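Local coordinates for protein propionate kinase (Francisella tularensis subsp. tularensis, PDB 3KHY) that probably catalyses the magnesium-dependent, reversible transfer of a phosphate group from ATP to a short-chain carboxylic acid such as acetate, at residues K15-I19 with E373-A377; S151-Y156 with N167-Y171; A194-V198 with Y307-F311; D226-M230 with I295-V300; L341-D346 with I357-H363. All blocks are in the same frame, centred on the assembly; numbering follows the deposited sequence.

Contact 1 (K15-I19 with E373-A377)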
# COMPACT_ATOMS: atom_id res chain seq x y z
N LYS A 15 20.07 23.41 8.69
CA LYS A 15 18.99 24.36 8.46
C LYS A 15 18.66 24.99 9.80
O LYS A 15 18.55 24.29 10.80
CB LYS A 15 17.78 23.62 7.91
CG LYS A 15 16.55 24.49 7.77
CD LYS A 15 15.34 23.66 7.44
CE LYS A 15 14.09 24.51 7.44
NZ LYS A 15 12.92 23.71 6.99
N PHE A 16 18.52 26.31 9.85
CA PHE A 16 18.27 26.96 11.13
C PHE A 16 17.23 28.08 11.08
O PHE A 16 16.99 28.68 10.03
CB PHE A 16 19.57 27.47 11.76
CG PHE A 16 20.32 28.47 10.92
CD1 PHE A 16 20.02 29.82 11.00
CD2 PHE A 16 21.32 28.05 10.06
CE1 PHE A 16 20.71 30.74 10.23
CE2 PHE A 16 22.00 28.97 9.29
CZ PHE A 16 21.70 30.31 9.38
N ALA A 17 16.62 28.36 12.23
CA ALA A 17 15.69 29.47 12.35
C ALA A 17 15.69 29.99 13.78
O ALA A 17 15.84 29.22 14.73
CB ALA A 17 14.29 29.03 11.95
N LEU A 18 15.50 31.29 13.91
CA LEU A 18 15.38 31.93 15.20
C LEU A 18 13.95 32.39 15.35
O LEU A 18 13.48 33.24 14.60
CB LEU A 18 16.31 33.13 15.26
CG LEU A 18 16.64 33.68 16.65
CD1 LEU A 18 17.09 32.55 17.57
CD2 LEU A 18 17.71 34.74 16.51
N ILE A 19 13.24 31.82 16.32
CA ILE A 19 11.80 32.02 16.40
C ILE A 19 11.38 32.52 17.78
O ILE A 19 11.91 32.08 18.80
CB ILE A 19 11.06 30.71 16.05
CG1 ILE A 19 11.32 30.37 14.58
CG2 ILE A 19 9.55 30.81 16.32
CD1 ILE A 19 10.88 28.99 14.19
N GLU A 373 8.90 24.71 11.77
CA GLU A 373 9.91 25.35 12.61
C GLU A 373 9.25 26.01 13.81
O GLU A 373 9.74 25.91 14.92
CB GLU A 373 10.72 26.38 11.80
CG GLU A 373 11.39 25.83 10.54
CD GLU A 373 10.40 25.59 9.39
OE1 GLU A 373 9.26 26.11 9.43
OE2 GLU A 373 10.76 24.88 8.43
N LEU A 374 8.11 26.66 13.58
CA LEU A 374 7.34 27.23 14.69
C LEU A 374 6.86 26.14 15.65
O LEU A 374 6.88 26.32 16.87
CB LEU A 374 6.14 28.04 14.17
CG LEU A 374 5.20 28.66 15.21
CD1 LEU A 374 5.97 29.55 16.18
CD2 LEU A 374 4.09 29.46 14.52
N MSE A 375 6.42 25.01 15.10
CA MSE A 375 5.94 23.92 15.93
C MSE A 375 7.07 23.40 16.82
O MSE A 375 6.86 23.11 17.99
CB MSE A 375 5.40 22.79 15.06
CG MSE A 375 4.77 21.65 15.85
SE MSE A 375 3.13 22.19 16.78
CE MSE A 375 2.88 20.62 17.87
N ILE A 376 8.25 23.25 16.25
CA ILE A 376 9.40 22.81 17.02
C ILE A 376 9.71 23.82 18.12
O ILE A 376 10.03 23.44 19.25
CB ILE A 376 10.62 22.59 16.12
CG1 ILE A 376 10.46 21.31 15.30
CG2 ILE A 376 11.90 22.52 16.94
CD1 ILE A 376 11.53 21.15 14.22
N ALA A 377 9.61 25.11 17.81
CA ALA A 377 9.85 26.16 18.80
C ALA A 377 8.82 26.11 19.92
O ALA A 377 9.15 26.29 21.09
CB ALA A 377 9.85 27.54 18.15

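Contact 2 (S151-Y156 with N167-Y171)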
# COMPACT_ATOMS: atom_id res chain seq x y z
N SER A 151 -2.18 -0.63 17.19
CA SER A 151 -1.38 -1.72 16.62
C SER A 151 -2.01 -2.42 15.43
O SER A 151 -1.30 -2.79 14.50
CB SER A 151 -1.06 -2.76 17.71
OG SER A 151 -0.21 -2.17 18.69
N TYR A 152 -3.33 -2.61 15.45
CA TYR A 152 -3.97 -3.27 14.30
C TYR A 152 -3.89 -2.41 13.04
O TYR A 152 -4.18 -2.88 11.94
CB TYR A 152 -5.43 -3.67 14.61
CG TYR A 152 -6.43 -2.54 14.64
CD1 TYR A 152 -7.18 -2.21 13.51
CD2 TYR A 152 -6.63 -1.80 15.80
CE1 TYR A 152 -8.11 -1.17 13.54
CE2 TYR A 152 -7.55 -0.76 15.84
CZ TYR A 152 -8.28 -0.45 14.71
OH TYR A 152 -9.19 0.59 14.77
N ILE A 153 -3.51 -1.15 13.20
CA ILE A 153 -3.33 -0.26 12.06
C ILE A 153 -1.85 -0.11 11.70
O ILE A 153 -1.48 -0.16 10.54
CB ILE A 153 -3.95 1.13 12.32
CG1 ILE A 153 -5.48 1.03 12.29
CG2 ILE A 153 -3.48 2.14 11.26
CD1 ILE A 153 -6.21 2.28 12.74
N ALA A 154 -1.00 0.01 12.73
CA ALA A 154 0.43 0.27 12.53
C ALA A 154 1.24 -0.97 12.14
O ALA A 154 2.21 -0.87 11.39
CB ALA A 154 1.03 0.91 13.77
N GLU A 155 0.87 -2.13 12.68
CA GLU A 155 1.61 -3.36 12.39
C GLU A 155 1.39 -3.88 10.97
O GLU A 155 0.30 -3.79 10.43
CB GLU A 155 1.27 -4.46 13.42
CG GLU A 155 1.85 -4.21 14.81
CD GLU A 155 1.59 -5.35 15.79
OE1 GLU A 155 1.24 -6.48 15.35
OE2 GLU A 155 1.74 -5.12 17.00
N TYR A 156 2.44 -4.41 10.37
CA TYR A 156 2.30 -5.14 9.11
C TYR A 156 1.93 -6.60 9.40
O TYR A 156 2.06 -7.07 10.53
CB TYR A 156 3.59 -5.07 8.31
CG TYR A 156 3.97 -3.65 7.91
CD1 TYR A 156 3.11 -2.87 7.15
CD2 TYR A 156 5.20 -3.11 8.29
CE1 TYR A 156 3.46 -1.58 6.78
CE2 TYR A 156 5.56 -1.83 7.92
CZ TYR A 156 4.69 -1.07 7.17
OH TYR A 156 5.05 0.22 6.81
N ASN A 167 11.38 -4.30 15.43
CA ASN A 167 10.70 -3.01 15.40
C ASN A 167 10.22 -2.58 14.01
O ASN A 167 10.15 -1.38 13.71
CB ASN A 167 11.63 -1.94 15.99
CG ASN A 167 12.10 -2.30 17.39
OD1 ASN A 167 11.29 -2.53 18.29
ND2 ASN A 167 13.42 -2.37 17.57
N ILE A 168 9.92 -3.56 13.16
CA ILE A 168 9.43 -3.26 11.83
C ILE A 168 7.92 -3.08 11.88
O ILE A 168 7.18 -4.03 12.18
CB ILE A 168 9.80 -4.36 10.81
CG1 ILE A 168 11.32 -4.51 10.75
CG2 ILE A 168 9.22 -4.04 9.44
CD1 ILE A 168 11.78 -5.73 9.96
N ARG A 169 7.48 -1.86 11.60
CA ARG A 169 6.05 -1.48 11.61
C ARG A 169 5.95 -0.13 10.93
O ARG A 169 6.96 0.49 10.60
CB ARG A 169 5.53 -1.35 13.05
CG ARG A 169 6.26 -0.23 13.82
CD ARG A 169 6.10 -0.27 15.33
NE ARG A 169 4.75 0.06 15.80
CZ ARG A 169 3.96 -0.78 16.46
NH1 ARG A 169 4.38 -2.01 16.71
NH2 ARG A 169 2.74 -0.40 16.86
N LYS A 170 4.72 0.34 10.71
CA LYS A 170 4.51 1.67 10.20
C LYS A 170 4.78 2.70 11.30
O LYS A 170 4.22 2.59 12.40
CB LYS A 170 3.08 1.82 9.71
CG LYS A 170 2.72 3.25 9.28
CD LYS A 170 1.29 3.31 8.76
CE LYS A 170 1.28 2.87 7.30
NZ LYS A 170 -0.01 3.14 6.65
N TYR A 171 5.64 3.68 11.02
CA TYR A 171 5.85 4.83 11.91
C TYR A 171 5.30 6.13 11.31
O TYR A 171 4.90 7.03 12.04
CB TYR A 171 7.34 5.04 12.21
CG TYR A 171 7.93 3.91 13.00
CD1 TYR A 171 7.79 3.85 14.37
CD2 TYR A 171 8.62 2.89 12.36
CE1 TYR A 171 8.31 2.79 15.11
CE2 TYR A 171 9.15 1.83 13.09
CZ TYR A 171 8.99 1.79 14.46
OH TYR A 171 9.52 0.73 15.18
O HOH W 1 2.27 -2.99 18.24
O HOH W 2 -2.44 1.39 7.92
O HOH W 3 4.71 -5.08 11.82

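Contact 3 (A194-V198 with Y307-F311)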
# COMPACT_ATOMS: atom_id res chain seq x y z
N ALA A 194 -9.59 18.75 16.17
CA ALA A 194 -9.97 18.55 14.78
C ALA A 194 -10.24 17.09 14.41
O ALA A 194 -9.57 16.17 14.89
CB ALA A 194 -8.92 19.15 13.85
N ASN A 195 -11.26 16.89 13.58
CA ASN A 195 -11.47 15.61 12.93
C ASN A 195 -11.23 15.84 11.46
O ASN A 195 -12.14 16.20 10.70
CB ASN A 195 -12.89 15.10 13.17
CG ASN A 195 -13.15 14.79 14.63
OD1 ASN A 195 -12.47 13.96 15.24
ND2 ASN A 195 -14.12 15.48 15.21
N VAL A 196 -9.98 15.67 11.05
CA VAL A 196 -9.57 16.11 9.73
C VAL A 196 -8.67 15.11 9.05
O VAL A 196 -8.03 14.28 9.70
CB VAL A 196 -8.86 17.49 9.77
CG1 VAL A 196 -9.85 18.60 10.14
CG2 VAL A 196 -7.65 17.48 10.72
N ILE A 197 -8.65 15.17 7.73
CA ILE A 197 -7.66 14.46 6.94
C ILE A 197 -6.72 15.53 6.43
O ILE A 197 -7.16 16.50 5.83
CB ILE A 197 -8.32 13.74 5.77
CG1 ILE A 197 -9.25 12.64 6.30
CG2 ILE A 197 -7.25 13.17 4.82
CD1 ILE A 197 -10.21 12.07 5.25
N VAL A 198 -5.43 15.36 6.71
CA VAL A 198 -4.43 16.35 6.33
C VAL A 198 -3.53 15.78 5.24
O VAL A 198 -2.89 14.74 5.42
CB VAL A 198 -3.57 16.80 7.54
CG1 VAL A 198 -2.49 17.81 7.10
CG2 VAL A 198 -4.45 17.39 8.65
N TYR A 307 -9.49 6.86 4.11
CA TYR A 307 -9.56 7.43 5.46
C TYR A 307 -10.96 7.87 5.90
O TYR A 307 -11.19 8.16 7.08
CB TYR A 307 -8.58 8.60 5.61
CG TYR A 307 -7.11 8.17 5.62
CD1 TYR A 307 -6.74 6.83 5.51
CD2 TYR A 307 -6.10 9.12 5.71
CE1 TYR A 307 -5.38 6.45 5.51
CE2 TYR A 307 -4.76 8.76 5.71
CZ TYR A 307 -4.40 7.44 5.61
OH TYR A 307 -3.06 7.11 5.61
N MSE A 308 -11.90 7.93 4.97
CA MSE A 308 -13.27 8.27 5.33
C MSE A 308 -13.84 7.29 6.38
O MSE A 308 -14.73 7.65 7.14
CB MSE A 308 -14.18 8.32 4.10
CG MSE A 308 -13.77 9.37 3.08
SE MSE A 308 -13.80 11.19 3.86
CE MSE A 308 -15.74 11.48 3.80
N ILE A 309 -13.32 6.06 6.43
CA ILE A 309 -13.82 5.09 7.42
C ILE A 309 -13.72 5.57 8.86
O ILE A 309 -14.49 5.12 9.71
CB ILE A 309 -13.09 3.73 7.37
CG1 ILE A 309 -11.60 3.91 7.69
CG2 ILE A 309 -13.31 3.03 6.06
CD1 ILE A 309 -10.89 2.58 7.97
N TYR A 310 -12.77 6.47 9.14
CA TYR A 310 -12.53 6.88 10.54
C TYR A 310 -13.47 7.96 11.07
O TYR A 310 -13.39 8.33 12.24
CB TYR A 310 -11.09 7.38 10.73
CG TYR A 310 -10.05 6.35 10.37
CD1 TYR A 310 -9.92 5.17 11.10
CD2 TYR A 310 -9.19 6.56 9.28
CE1 TYR A 310 -8.98 4.22 10.77
CE2 TYR A 310 -8.24 5.61 8.94
CZ TYR A 310 -8.14 4.44 9.69
OH TYR A 310 -7.20 3.49 9.36
N PHE A 311 -14.37 8.46 10.22
CA PHE A 311 -15.12 9.65 10.60
C PHE A 311 -16.62 9.49 10.56
O PHE A 311 -17.19 9.20 9.51
CB PHE A 311 -14.71 10.83 9.69
CG PHE A 311 -13.24 11.15 9.75
CD1 PHE A 311 -12.74 11.98 10.75
CD2 PHE A 311 -12.37 10.64 8.81
CE1 PHE A 311 -11.39 12.28 10.83
CE2 PHE A 311 -11.00 10.95 8.87
CZ PHE A 311 -10.52 11.77 9.89

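Contact 4 (D226-M230 with I295-V300)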
# COMPACT_ATOMS: atom_id res chain seq x y z
N ASP A 226 7.33 5.37 1.76
CA ASP A 226 6.05 4.72 1.43
C ASP A 226 4.88 5.69 1.26
O ASP A 226 4.92 6.84 1.74
CB ASP A 226 5.68 3.71 2.51
CG ASP A 226 4.78 2.59 1.99
OD1 ASP A 226 4.56 2.48 0.75
OD2 ASP A 226 4.31 1.80 2.83
N GLY A 227 3.84 5.22 0.59
CA GLY A 227 2.58 5.94 0.52
C GLY A 227 2.33 6.70 -0.77
O GLY A 227 2.25 6.11 -1.86
N LEU A 228 2.18 8.01 -0.64
CA LEU A 228 1.86 8.90 -1.77
C LEU A 228 2.99 9.01 -2.80
O LEU A 228 4.17 8.80 -2.46
CB LEU A 228 1.51 10.31 -1.25
CG LEU A 228 0.28 10.42 -0.35
CD1 LEU A 228 -0.02 11.90 0.01
CD2 LEU A 228 -0.94 9.77 -1.04
N VAL A 229 2.63 9.34 -4.04
CA VAL A 229 3.62 9.71 -5.06
C VAL A 229 4.33 10.99 -4.61
O VAL A 229 3.70 11.91 -4.09
CB VAL A 229 2.96 9.94 -6.44
CG1 VAL A 229 3.99 10.42 -7.48
CG2 VAL A 229 2.27 8.66 -6.91
N MSE A 230 5.65 11.06 -4.79
CA MSE A 230 6.41 12.24 -4.40
C MSE A 230 7.33 12.73 -5.53
O MSE A 230 7.28 12.21 -6.63
CB MSE A 230 7.20 11.96 -3.11
CG MSE A 230 6.45 11.06 -2.13
SE MSE A 230 7.34 10.88 -0.37
CE MSE A 230 6.32 9.33 0.27
N ILE A 295 -1.53 10.24 -12.02
CA ILE A 295 -1.11 9.20 -11.06
C ILE A 295 -0.99 9.80 -9.65
O ILE A 295 -1.51 9.24 -8.68
CB ILE A 295 0.21 8.53 -11.50
CG1 ILE A 295 -0.00 7.81 -12.83
CG2 ILE A 295 0.69 7.54 -10.45
CD1 ILE A 295 1.29 7.26 -13.43
N PHE A 296 -0.32 10.93 -9.54
CA PHE A 296 -0.15 11.61 -8.25
C PHE A 296 -1.50 11.95 -7.62
O PHE A 296 -1.76 11.60 -6.46
CB PHE A 296 0.68 12.88 -8.51
CG PHE A 296 0.91 13.77 -7.31
CD1 PHE A 296 -0.07 14.66 -6.89
CD2 PHE A 296 2.15 13.80 -6.69
CE1 PHE A 296 0.15 15.51 -5.83
CE2 PHE A 296 2.39 14.66 -5.62
CZ PHE A 296 1.39 15.52 -5.19
N SER A 297 -2.37 12.61 -8.38
CA SER A 297 -3.63 13.08 -7.82
C SER A 297 -4.55 11.94 -7.43
O SER A 297 -5.23 12.01 -6.41
CB SER A 297 -4.35 14.00 -8.81
OG SER A 297 -3.55 15.13 -9.15
N HIS A 298 -4.61 10.91 -8.26
CA HIS A 298 -5.48 9.76 -7.99
C HIS A 298 -5.05 9.03 -6.72
O HIS A 298 -5.89 8.58 -5.93
CB HIS A 298 -5.46 8.79 -9.15
CG HIS A 298 -6.38 7.63 -8.97
ND1 HIS A 298 -7.75 7.75 -9.04
CD2 HIS A 298 -6.12 6.33 -8.70
CE1 HIS A 298 -8.30 6.57 -8.82
NE2 HIS A 298 -7.34 5.69 -8.62
N ARG A 299 -3.74 8.92 -6.51
CA ARG A 299 -3.29 8.25 -5.30
C ARG A 299 -3.69 9.04 -4.05
O ARG A 299 -4.17 8.46 -3.07
CB ARG A 299 -1.79 7.97 -5.30
CG ARG A 299 -1.40 7.12 -4.08
CD ARG A 299 -0.00 6.56 -4.13
NE ARG A 299 0.32 5.84 -5.37
CZ ARG A 299 1.56 5.49 -5.68
NH1 ARG A 299 2.54 5.79 -4.82
NH2 ARG A 299 1.83 4.87 -6.82
N VAL A 300 -3.56 10.37 -4.09
CA VAL A 300 -4.02 11.17 -2.95
C VAL A 300 -5.52 10.95 -2.73
O VAL A 300 -5.97 10.76 -1.59
CB VAL A 300 -3.77 12.69 -3.14
CG1 VAL A 300 -4.40 13.50 -1.97
CG2 VAL A 300 -2.28 12.99 -3.29
O HOH W 4 0.23 10.82 -4.55

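Contact 5 (L341-D346 with I357-H363)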
# COMPACT_ATOMS: atom_id res chain seq x y z
N LEU A 341 -17.56 11.27 -3.61
CA LEU A 341 -17.56 11.26 -2.15
C LEU A 341 -18.05 12.58 -1.54
O LEU A 341 -17.85 12.82 -0.35
CB LEU A 341 -16.16 10.96 -1.61
CG LEU A 341 -15.73 9.50 -1.48
CD1 LEU A 341 -15.79 8.80 -2.81
CD2 LEU A 341 -14.33 9.42 -0.89
N GLY A 342 -18.68 13.43 -2.35
CA GLY A 342 -19.25 14.65 -1.81
C GLY A 342 -18.25 15.79 -1.57
O GLY A 342 -18.46 16.60 -0.67
N PHE A 343 -17.18 15.83 -2.37
CA PHE A 343 -16.24 16.96 -2.37
C PHE A 343 -16.42 17.76 -3.65
O PHE A 343 -16.49 17.20 -4.74
CB PHE A 343 -14.78 16.47 -2.30
CG PHE A 343 -14.42 15.78 -1.01
CD1 PHE A 343 -14.61 14.42 -0.86
CD2 PHE A 343 -13.88 16.50 0.05
CE1 PHE A 343 -14.28 13.77 0.33
CE2 PHE A 343 -13.55 15.86 1.25
CZ PHE A 343 -13.75 14.49 1.38
N MSE A 344 -16.47 19.09 -3.51
CA MSE A 344 -16.60 19.97 -4.67
C MSE A 344 -15.85 21.25 -4.39
O MSE A 344 -16.03 21.85 -3.33
CB MSE A 344 -18.06 20.33 -4.93
CG MSE A 344 -18.96 19.12 -5.17
SE MSE A 344 -18.65 18.38 -6.95
CE MSE A 344 -18.67 20.04 -7.98
N ILE A 345 -15.05 21.69 -5.36
CA ILE A 345 -14.21 22.85 -5.16
C ILE A 345 -14.91 24.11 -5.65
O ILE A 345 -15.76 24.04 -6.54
CB ILE A 345 -12.87 22.67 -5.90
CG1 ILE A 345 -11.71 23.22 -5.06
CG2 ILE A 345 -12.95 23.26 -7.31
CD1 ILE A 345 -10.36 22.78 -5.53
N ASP A 346 -14.58 25.25 -5.05
CA ASP A 346 -15.00 26.55 -5.57
C ASP A 346 -13.79 27.16 -6.27
O ASP A 346 -12.74 27.38 -5.64
CB ASP A 346 -15.47 27.47 -4.44
CG ASP A 346 -15.85 28.86 -4.95
OD1 ASP A 346 -14.95 29.64 -5.32
OD2 ASP A 346 -17.06 29.17 -4.98
N ILE A 357 -11.86 26.30 0.53
CA ILE A 357 -11.93 26.32 -0.94
C ILE A 357 -13.02 25.41 -1.51
O ILE A 357 -13.08 25.20 -2.73
CB ILE A 357 -10.58 25.95 -1.59
CG1 ILE A 357 -10.15 24.53 -1.19
CG2 ILE A 357 -9.51 26.98 -1.22
CD1 ILE A 357 -8.80 24.08 -1.81
N ASN A 358 -13.88 24.89 -0.65
CA ASN A 358 -14.99 24.06 -1.10
C ASN A 358 -16.16 24.90 -1.54
O ASN A 358 -16.33 26.05 -1.12
CB ASN A 358 -15.47 23.13 0.03
CG ASN A 358 -15.77 23.88 1.31
OD1 ASN A 358 -14.85 24.25 2.04
ND2 ASN A 358 -17.05 24.10 1.58
N SER A 359 -17.00 24.33 -2.40
CA SER A 359 -18.22 25.02 -2.79
C SER A 359 -19.32 24.70 -1.77
O SER A 359 -19.07 24.08 -0.74
CB SER A 359 -18.67 24.60 -4.19
OG SER A 359 -19.07 23.24 -4.20
N LYS A 360 -20.54 25.13 -2.08
CA LYS A 360 -21.67 24.99 -1.19
C LYS A 360 -22.03 23.55 -0.81
O LYS A 360 -22.27 23.24 0.35
CB LYS A 360 -22.89 25.67 -1.83
CG LYS A 360 -24.19 25.49 -1.08
CD LYS A 360 -25.34 26.14 -1.84
CE LYS A 360 -25.91 27.32 -1.08
NZ LYS A 360 -26.51 26.91 0.23
N ASN A 361 -22.10 22.66 -1.79
CA ASN A 361 -22.53 21.30 -1.47
C ASN A 361 -21.32 20.38 -1.42
O ASN A 361 -21.00 19.68 -2.39
CB ASN A 361 -23.57 20.79 -2.47
CG ASN A 361 -24.89 21.53 -2.36
OD1 ASN A 361 -25.38 21.82 -1.27
ND2 ASN A 361 -25.49 21.84 -3.51
N SER A 362 -20.62 20.40 -0.29
CA SER A 362 -19.34 19.73 -0.19
C SER A 362 -18.90 19.63 1.25
O SER A 362 -19.24 20.48 2.06
CB SER A 362 -18.27 20.52 -0.97
OG SER A 362 -16.98 19.93 -0.82
N HIS A 363 -18.15 18.58 1.56
CA HIS A 363 -17.32 18.57 2.75
C HIS A 363 -16.44 19.81 2.71
O HIS A 363 -16.10 20.30 1.63
CB HIS A 363 -16.41 17.35 2.75
CG HIS A 363 -17.14 16.04 2.84
ND1 HIS A 363 -17.95 15.72 3.90
CD2 HIS A 363 -17.18 14.99 1.99
CE1 HIS A 363 -18.46 14.51 3.71
NE2 HIS A 363 -18.01 14.05 2.55

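Contact 1 (K15-I19 with E373-A377)
Glu-373 opens the helical segment by reaching back to the strand at two levels. Its carboxylate forms a salt bridge with Lys-15, NZ to OE2 2.8 Å; the lysine spans the gap because all four of its chi angles are trans. Nearer the backbone, Glu-373 CB lies 4.4 Å from Ala-17 CB and 3.5 Å from Ile-19 CD1. Ile-19 CD1 also rests 3.4 Å from Glu-373 O, an acceptor already taken within the helix by Ala-377 N (3.0 Å). Leu-374 follows, its CD1 3.8 Å from Ile-19 CG2. Met-375 (selenomethionine) turns away, onto helix 175-188, and Ile-376 sits sideways against Val-6 of strand 3-9. One turn on from Glu-373, Ala-377 brings its CB to 3.8 Å from Ile-19 CG2, so the isoleucine fits against successive turns. The odd-numbered strand residues Lys-15, Ala-17 and Ile-19 point their CA-to-CB bonds at the helix while Phe-16 points away, as a regular strand requires. The axes of the two segments cross at -59°, 9.1 Å apart. Lys-15 is a predicted ATP ligand, and Asn-8 and Glu-372, predicted to bind Mg(2+), lie close by. A C-terminal helix returning to pack on the N-terminal sheet, beside the catalytic cleft, is a feature of acetokinases, members of the actin-like ATPase superfamily.

Contact 2 (S151-Y156 with N167-Y171)
Tyr-156 sets its ring obliquely against the peptide link between Arg-169 and Lys-170, with CE2 3.5 Å from Arg-169 C and 3.6 Å from Lys-170 N; at the ring's edge, CD2 meets Ile-168 CG2 at 4.3 Å. One direct hydrogen bond joins the backbones, Lys-170 N to Ala-154 O at 2.9 Å with a 163° angle, just where the helix 151-154 ends and Glu-155 leaves helical geometry. Further polar links run through water. Glu-155 OE2 and Arg-169 NH1 are 4.1 Å apart, beyond salt-bridge range, but water 1 links them, donating to Glu-155 OE2 (2.5 Å) and accepting from Arg-169 NH1 (2.8 Å), while also bonding Ser-151 OG (2.7 Å). Water 3 accepts from Tyr-156 N (2.8 Å) and donates to Ile-168 O (2.7 Å), adding a water-mediated backbone link beside the direct bond. Beyond these segments, Lys-170 NZ is held by Thr-218 O of strand 214-218, against which Ile-153 also packs. Glu-155 touches helix 160-164, part of the excursion that the contact closes. Tyr-152 makes an edge-to-face ring contact with His-298 of the second subunit, so the contact sits between helix 160-164, the edge strand 214-218 and the partner's helix 287-307.

Contact 3 (A194-V198 with Y307-F311)
Asn-195 is the first residue of its segment to meet the other: its carbonyl C lies 3.6 Å from Phe-311 CE1, and its CB 4.0 Å from Phe-311 CD1. The amide oxygen OD1 is engaged by the backbone N of Asp-212. Val-196 directs its side chain away, onto helix 175-188, and meets the ring through its backbone, with O 3.5 Å from Phe-311 CZ. Ile-197 then makes the main apolar contact. Its CG1 approaches Phe-311 CE2 at 3.5 Å, and its CD1 stands 3.9 Å from both Tyr-307 CB and the SE atom of Met-308 (selenomethionine), while CG2 faces the edge of the Tyr-307 ring. These partners converge because the chain coils tightly through 307-311, where Tyr-310 N bonds to Tyr-307 O (3.1 Å) and Phe-311 N to Met-308 O (3.2 Å). No hydrogen bond crosses between the segments; the strand's backbone is paired instead with neighbouring strands, Val-196 with Val-210 and Ile-197 with Ala-316 and Val-318. The central strand 196-201 thus has helix 175-188 on the Val-196 side and the 307-311 coil on the Ile-197 side, in a five-stranded sheet of order 3-2-1-4-5, the ribonuclease H-like topology of actin-like ATPase domains.

Contact 4 (D226-M230 with I295-V300)
Val-229 is the apolar centre: its CG2 lies 4.0 Å from Ile-295 CG2, and its CG1 3.9 Å from Phe-296 CD2. The same CG2 covers one face of the Arg-299 guanidinium, 3.5 Å from CZ. Leu-228 extends the patch along the helix, with CD2 4.2 Å from Val-300 CG2 and 4.1 Å from Arg-299 CG. Further out, water 4 bridges the backbones, accepting from Val-229 N and donating to Phe-296 O, both at 2.9 Å. At the polar edge, Arg-299 NH1 donates to Gly-227 O (3.0 Å, 145°), although its stronger partner is Ser-234 O. Gly-227 has phi/psi of 101°/-119°, where a side chain would clash with the preceding carbonyl. Leu-228 and Phe-296 lie close to Leu-201 and Met-275 respectively, both predicted to bind ATP. Helix 287-307 is wedged between this loop and helix 328-337, which Phe-296 and Ser-297 touch, while Leu-228 and Val-300 lean on strand 196-201 and Ile-295 meets Tyr-152 of the second subunit.

Contact 5 (L341-D346 with I357-H363)
Backbone pairing carries this surface contact. Around Ile-345 and Asn-358, Asp-346 N donates to Ile-357 O (2.8 Å, 178°) and Ser-359 N to Met-344 O (2.8 Å, 167°), making them a non-hydrogen-bonded antiparallel pair, CA-CA 4.3 Å. Further along, His-363 N donates to Gly-342 O (3.0 Å, 161°). Met-344 N finds a side chain instead, Ser-362 OG at 2.9 Å, whose own proton goes to His-363 O (2.6 Å). Pairing slips between these points: Ile-345 faces Asn-358 but Phe-343 faces Ser-362, so 357-363 takes up two extra residues, Asn-361 O still 3.5 Å from Met-344 CG. The isolated antiparallel bridge closes the excursion through helix 347-351. Asp-346 N-caps that helix, OD1 accepting from Lys-349 N. Asn-358 is satisfied at both ends, ND2 donating to Ser-359 O (3.1 Å) and OD1 accepting from Ile-365 N. Ser-362 CA and Asn-358 CA make CA-H...O contacts of 3.3 Å with Gly-342 O and Met-344 O. His-363 presents its edge to the Phe-343 face, centroids 4.6 Å apart, planes at 51°.

Contact 1 spans nearly the whole chain and encloses the other four in sequence; its centre lies 28 to 34 Å from theirs. It borders the predicted ATP and Mg(2+) sites through Lys-15, while contact 4 approaches the predicted nucleotide site through Leu-201 and Met-275, its centre about 29 Å from that of contact 1 and across the chain's centre. Contact 3 connects two neighbours: Ile-153 CD1 of contact 2 meets Tyr-310 OH at 3.7 Å, and Met-308 CE touches His-363 NE2 of contact 5 at 3.6 Å. Contacts 2, 3 and 4 also face the second subunit, where His-298 of contact 4 meets the partner's Tyr-152 and Tyr-310.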